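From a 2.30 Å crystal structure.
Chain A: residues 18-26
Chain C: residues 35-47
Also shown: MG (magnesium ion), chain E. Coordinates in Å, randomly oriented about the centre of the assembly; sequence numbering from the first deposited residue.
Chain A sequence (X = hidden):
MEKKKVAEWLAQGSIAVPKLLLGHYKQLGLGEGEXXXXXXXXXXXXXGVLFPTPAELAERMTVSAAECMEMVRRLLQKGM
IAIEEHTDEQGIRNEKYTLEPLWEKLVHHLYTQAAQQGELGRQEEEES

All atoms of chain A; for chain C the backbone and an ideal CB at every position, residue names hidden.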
# COMPACT_ATOMS: atom_id res chain seq x y z
N PRO A 18 -2.40 6.58 3.30
CA PRO A 18 -1.33 7.57 3.37
C PRO A 18 -1.03 8.04 4.77
O PRO A 18 -1.91 8.37 5.49
CB PRO A 18 -1.86 8.78 2.54
CG PRO A 18 -3.16 8.17 1.75
CD PRO A 18 -3.59 6.96 2.48
N LYS A 19 0.24 8.13 5.09
CA LYS A 19 0.74 8.66 6.31
C LYS A 19 0.41 10.09 6.61
O LYS A 19 0.34 10.46 7.78
CB LYS A 19 2.25 8.47 6.35
CG LYS A 19 2.61 7.03 6.72
CD LYS A 19 4.14 6.79 6.68
CE LYS A 19 4.36 5.30 6.74
NZ LYS A 19 5.71 4.94 6.85
N LEU A 20 0.18 10.87 5.56
CA LEU A 20 -0.27 12.23 5.70
C LEU A 20 -1.73 12.25 6.16
O LEU A 20 -2.09 13.07 6.96
CB LEU A 20 -0.15 12.95 4.34
CG LEU A 20 1.23 13.25 3.80
CD1 LEU A 20 1.00 13.88 2.37
CD2 LEU A 20 2.01 14.22 4.73
N LEU A 21 -2.57 11.32 5.69
CA LEU A 21 -3.94 11.23 6.23
C LEU A 21 -4.01 10.72 7.71
O LEU A 21 -4.71 11.31 8.54
CB LEU A 21 -4.75 10.33 5.38
CG LEU A 21 -6.25 10.43 5.19
CD1 LEU A 21 -6.86 9.09 5.14
CD2 LEU A 21 -7.08 11.44 5.97
N LEU A 22 -3.34 9.63 8.00
CA LEU A 22 -3.11 9.15 9.35
C LEU A 22 -2.54 10.18 10.27
O LEU A 22 -2.93 10.27 11.40
CB LEU A 22 -2.11 8.00 9.23
CG LEU A 22 -2.08 7.06 10.37
CD1 LEU A 22 -3.43 6.51 10.58
CD2 LEU A 22 -1.09 5.96 9.96
N GLY A 23 -1.60 10.99 9.78
CA GLY A 23 -0.98 11.98 10.62
C GLY A 23 -1.85 13.22 10.92
O GLY A 23 -1.46 14.08 11.75
N HIS A 24 -2.98 13.38 10.26
CA HIS A 24 -3.70 14.64 10.32
C HIS A 24 -5.18 14.54 10.26
O HIS A 24 -5.78 15.54 10.19
CB HIS A 24 -3.29 15.56 9.15
CG HIS A 24 -1.81 15.86 9.09
ND1 HIS A 24 -1.24 16.96 9.74
CD2 HIS A 24 -0.79 15.21 8.48
CE1 HIS A 24 0.07 16.96 9.50
NE2 HIS A 24 0.38 15.89 8.78
N TYR A 25 -5.77 13.35 10.25
CA TYR A 25 -7.22 13.26 10.19
C TYR A 25 -7.89 13.91 11.38
O TYR A 25 -8.95 14.41 11.23
CB TYR A 25 -7.70 11.81 10.05
CG TYR A 25 -7.49 10.98 11.30
CD1 TYR A 25 -8.48 10.90 12.32
CD2 TYR A 25 -6.28 10.28 11.48
CE1 TYR A 25 -8.24 10.18 13.50
CE2 TYR A 25 -6.05 9.48 12.64
CZ TYR A 25 -7.04 9.45 13.64
OH TYR A 25 -6.80 8.69 14.74
N LYS A 26 -7.32 13.81 12.59
CA LYS A 26 -7.89 14.49 13.83
C LYS A 26 -7.90 15.99 13.68
O LYS A 26 -8.94 16.63 13.86
CB LYS A 26 -7.19 14.06 15.16
CG LYS A 26 -7.29 15.04 16.31
CD LYS A 26 -5.94 15.10 17.04
CE LYS A 26 -6.16 15.65 18.50
NZ LYS A 26 -4.90 15.40 19.49
N UNK C 35 -8.48 -0.58 15.73
CA UNK C 35 -7.93 -0.62 14.37
C UNK C 35 -6.98 0.60 14.06
O UNK C 35 -5.76 0.40 13.77
CB UNK C 35 -9.09 -0.65 13.37
N UNK C 36 -7.49 1.84 14.23
CA UNK C 36 -6.65 3.03 14.01
C UNK C 36 -5.43 3.09 14.89
O UNK C 36 -4.27 3.40 14.46
CB UNK C 36 -7.48 4.30 14.23
N UNK C 37 -5.65 2.77 16.15
CA UNK C 37 -4.54 2.71 17.10
C UNK C 37 -3.45 1.74 16.57
O UNK C 37 -2.24 2.07 16.64
CB UNK C 37 -5.04 2.27 18.48
N UNK C 38 -3.86 0.56 16.07
CA UNK C 38 -2.89 -0.43 15.37
C UNK C 38 -2.20 0.22 14.13
O UNK C 38 -1.03 -0.02 13.86
CB UNK C 38 -3.64 -1.68 14.91
N UNK C 39 -2.90 1.11 13.39
CA UNK C 39 -2.25 1.80 12.25
C UNK C 39 -1.24 2.81 12.74
O UNK C 39 -0.21 2.95 12.17
CB UNK C 39 -3.29 2.50 11.37
N UNK C 40 -1.56 3.58 13.76
CA UNK C 40 -0.58 4.51 14.36
C UNK C 40 0.68 3.79 14.94
O UNK C 40 1.79 4.25 14.69
CB UNK C 40 -1.26 5.31 15.47
N UNK C 41 0.49 2.66 15.65
CA UNK C 41 1.64 1.76 16.11
C UNK C 41 2.52 1.35 14.95
O UNK C 41 3.71 1.51 15.02
CB UNK C 41 1.11 0.49 16.79
N UNK C 42 1.94 0.83 13.88
CA UNK C 42 2.69 0.38 12.64
C UNK C 42 3.51 1.52 12.10
O UNK C 42 4.68 1.41 11.71
CB UNK C 42 1.74 -0.12 11.55
N UNK C 43 2.88 2.69 12.11
CA UNK C 43 3.50 3.86 11.59
C UNK C 43 4.64 4.33 12.48
O UNK C 43 5.72 4.77 12.00
CB UNK C 43 2.46 4.97 11.42
N UNK C 44 4.44 4.28 13.81
CA UNK C 44 5.62 4.57 14.70
C UNK C 44 6.77 3.58 14.37
O UNK C 44 7.89 3.96 14.26
CB UNK C 44 5.23 4.45 16.18
N UNK C 45 6.46 2.32 14.21
CA UNK C 45 7.46 1.26 13.93
C UNK C 45 8.26 1.66 12.69
O UNK C 45 9.49 1.56 12.69
CB UNK C 45 6.79 -0.10 13.72
N UNK C 46 7.56 2.11 11.64
CA UNK C 46 8.20 2.44 10.35
C UNK C 46 9.09 3.64 10.43
O UNK C 46 9.89 3.84 9.58
CB UNK C 46 7.14 2.68 9.27
N UNK C 47 8.99 4.42 11.48
CA UNK C 47 9.94 5.46 11.71
C UNK C 47 10.87 5.14 12.87
O UNK C 47 11.36 6.05 13.43
CB UNK C 47 9.21 6.78 11.96
MG MG E . -1.35 18.82 11.08

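Most of this stretch of chain C is helical, so side chains at intervals of three and four share a face. Chain A offers that face a lysine, a leucine and a tyrosine.

Position 35 has nothing of the chain A stretch within 5.5 Å of its ideal CB. Chain A sets no demand here. It is L35(C).

At position 36 CA-to-CB points toward chain A, and the ideal CB lies 4.5 Å from Y25(A) OH. A small or medium apolar side chain would suit, as would a short polar one. The residue is V36(C). Its CG1 lies 4.0 Å from Y25(A) CZ, an apolar contact, and 3.4 Å from Y25(A) OH.

Position 37 points away and position 38 is out of reach. Chain A sets no limit here. They are L37(C) and L38(C).

Position 39 points toward chain A. Its ideal CB is 4.1 Å from L22(A) CD1, so an apolar side chain is favoured. L39(C) packs its CB 4.1 Å from L22(A) CD1.

Position 40 points sideways, with its ideal CB 5.5 Å from L22(A) CG. A longer side chain could turn toward two oxygens, L22(A) O and Y25(A) OH. Histidine, glutamine or another side chain with a donor would suit. It is H40(C), with chi1 in m. NE2 donates a hydrogen bond to Y25(A) OH at 3.1 Å, and CE1 lies 3.3 Å from L22(A) O. Both oxygens sit at the edge of the imidazole. The two rings meet rim to rim, with planes at 19°.

Positions 41 and 42 make no contact with chain A. The first is M41(C). The second points sideways and is Q42(C).

Position 43 points toward chain A, its ideal CB 4.0 Å from L22(A) CD2 and 5.1 Å from K19(A) CE. Alanine, serine or another small residue would fit closely. It is S43(C), whose CB packs 4.0 Å from L22(A) CD2. A water links its OG (3.3 Å from the water O) to K19(A) O (3.0 Å from the same atom).

Positions 44 and 45 are out of reach: F44(C) and F45(C).

At position 46 the ideal CB is 3.6 Å from K19(A) NZ. The positive charge favours glutamate or aspartate; glutamine could also accept. E46(C) forms a salt bridge, OE1 to K19(A) NZ at 2.8 Å. Its OE2 accepts from Q42(C) NE2 at 3.1 Å.

Position 47 points toward chain A without touching it. Polar residues would suit. It is E47(C). A second water donates to its OE2 and to S43(C) O, and accepts a weak hydrogen bond from K19(A) NZ.

Chain C 35-47: LVLLLHMQSFFEE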
# COMPACT_ATOMS: atom_id res chain seq x y z
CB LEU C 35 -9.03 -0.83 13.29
CG LEU C 35 -8.50 -0.98 11.86
CD1 LEU C 35 -7.60 -2.31 11.81
CD2 LEU C 35 -9.64 -1.15 10.84
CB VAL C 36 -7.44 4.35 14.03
CG1 VAL C 36 -6.47 5.46 13.85
CG2 VAL C 36 -8.44 4.31 12.95
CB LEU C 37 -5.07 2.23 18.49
CG LEU C 37 -3.98 2.04 19.61
CD1 LEU C 37 -3.23 3.40 19.81
CD2 LEU C 37 -4.53 1.63 21.05
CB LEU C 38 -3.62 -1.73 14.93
CG LEU C 38 -4.28 -2.63 16.05
CD1 LEU C 38 -5.15 -3.74 15.55
CD2 LEU C 38 -3.24 -3.24 17.01
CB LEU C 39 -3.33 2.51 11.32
CG LEU C 39 -4.52 1.63 10.80
CD1 LEU C 39 -5.33 2.32 9.66
CD2 LEU C 39 -4.04 0.23 10.38
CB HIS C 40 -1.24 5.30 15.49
CG HIS C 40 -2.18 6.35 15.02
ND1 HIS C 40 -1.84 7.27 14.05
CD2 HIS C 40 -3.43 6.65 15.41
CE1 HIS C 40 -2.85 8.10 13.87
NE2 HIS C 40 -3.85 7.70 14.63
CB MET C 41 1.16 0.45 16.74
CG MET C 41 1.61 -0.05 18.24
SD MET C 41 0.09 -0.84 18.96
CE MET C 41 0.05 -0.07 20.52
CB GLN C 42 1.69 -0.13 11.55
CG GLN C 42 2.31 -0.77 10.31
CD GLN C 42 3.27 -1.96 10.61
OE1 GLN C 42 2.92 -2.83 11.40
NE2 GLN C 42 4.42 -2.03 9.92
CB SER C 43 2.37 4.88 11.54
OG SER C 43 2.85 5.94 10.89
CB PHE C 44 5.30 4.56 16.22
CG PHE C 44 4.82 5.85 16.71
CD1 PHE C 44 5.69 6.88 16.91
CD2 PHE C 44 3.45 6.07 16.89
CE1 PHE C 44 5.23 8.10 17.29
CE2 PHE C 44 2.95 7.32 17.33
CZ PHE C 44 3.84 8.32 17.55
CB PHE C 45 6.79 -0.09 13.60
CG PHE C 45 6.02 -0.76 14.74
CD1 PHE C 45 6.13 -0.36 16.07
CD2 PHE C 45 5.23 -1.90 14.43
CE1 PHE C 45 5.41 -1.02 17.09
CE2 PHE C 45 4.52 -2.56 15.38
CZ PHE C 45 4.61 -2.13 16.73
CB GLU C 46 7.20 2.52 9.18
CG GLU C 46 6.55 1.15 8.96
CD GLU C 46 5.52 1.14 7.87
OE1 GLU C 46 5.47 2.21 7.20
OE2 GLU C 46 4.76 0.10 7.69
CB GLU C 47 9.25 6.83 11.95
CG GLU C 47 8.40 6.97 13.22
CD GLU C 47 7.30 8.04 13.08
OE1 GLU C 47 6.86 8.58 14.12
OE2 GLU C 47 6.83 8.31 11.93
O HOH W 1 1.22 8.65 10.04
O HOH W 2 5.95 6.45 9.76
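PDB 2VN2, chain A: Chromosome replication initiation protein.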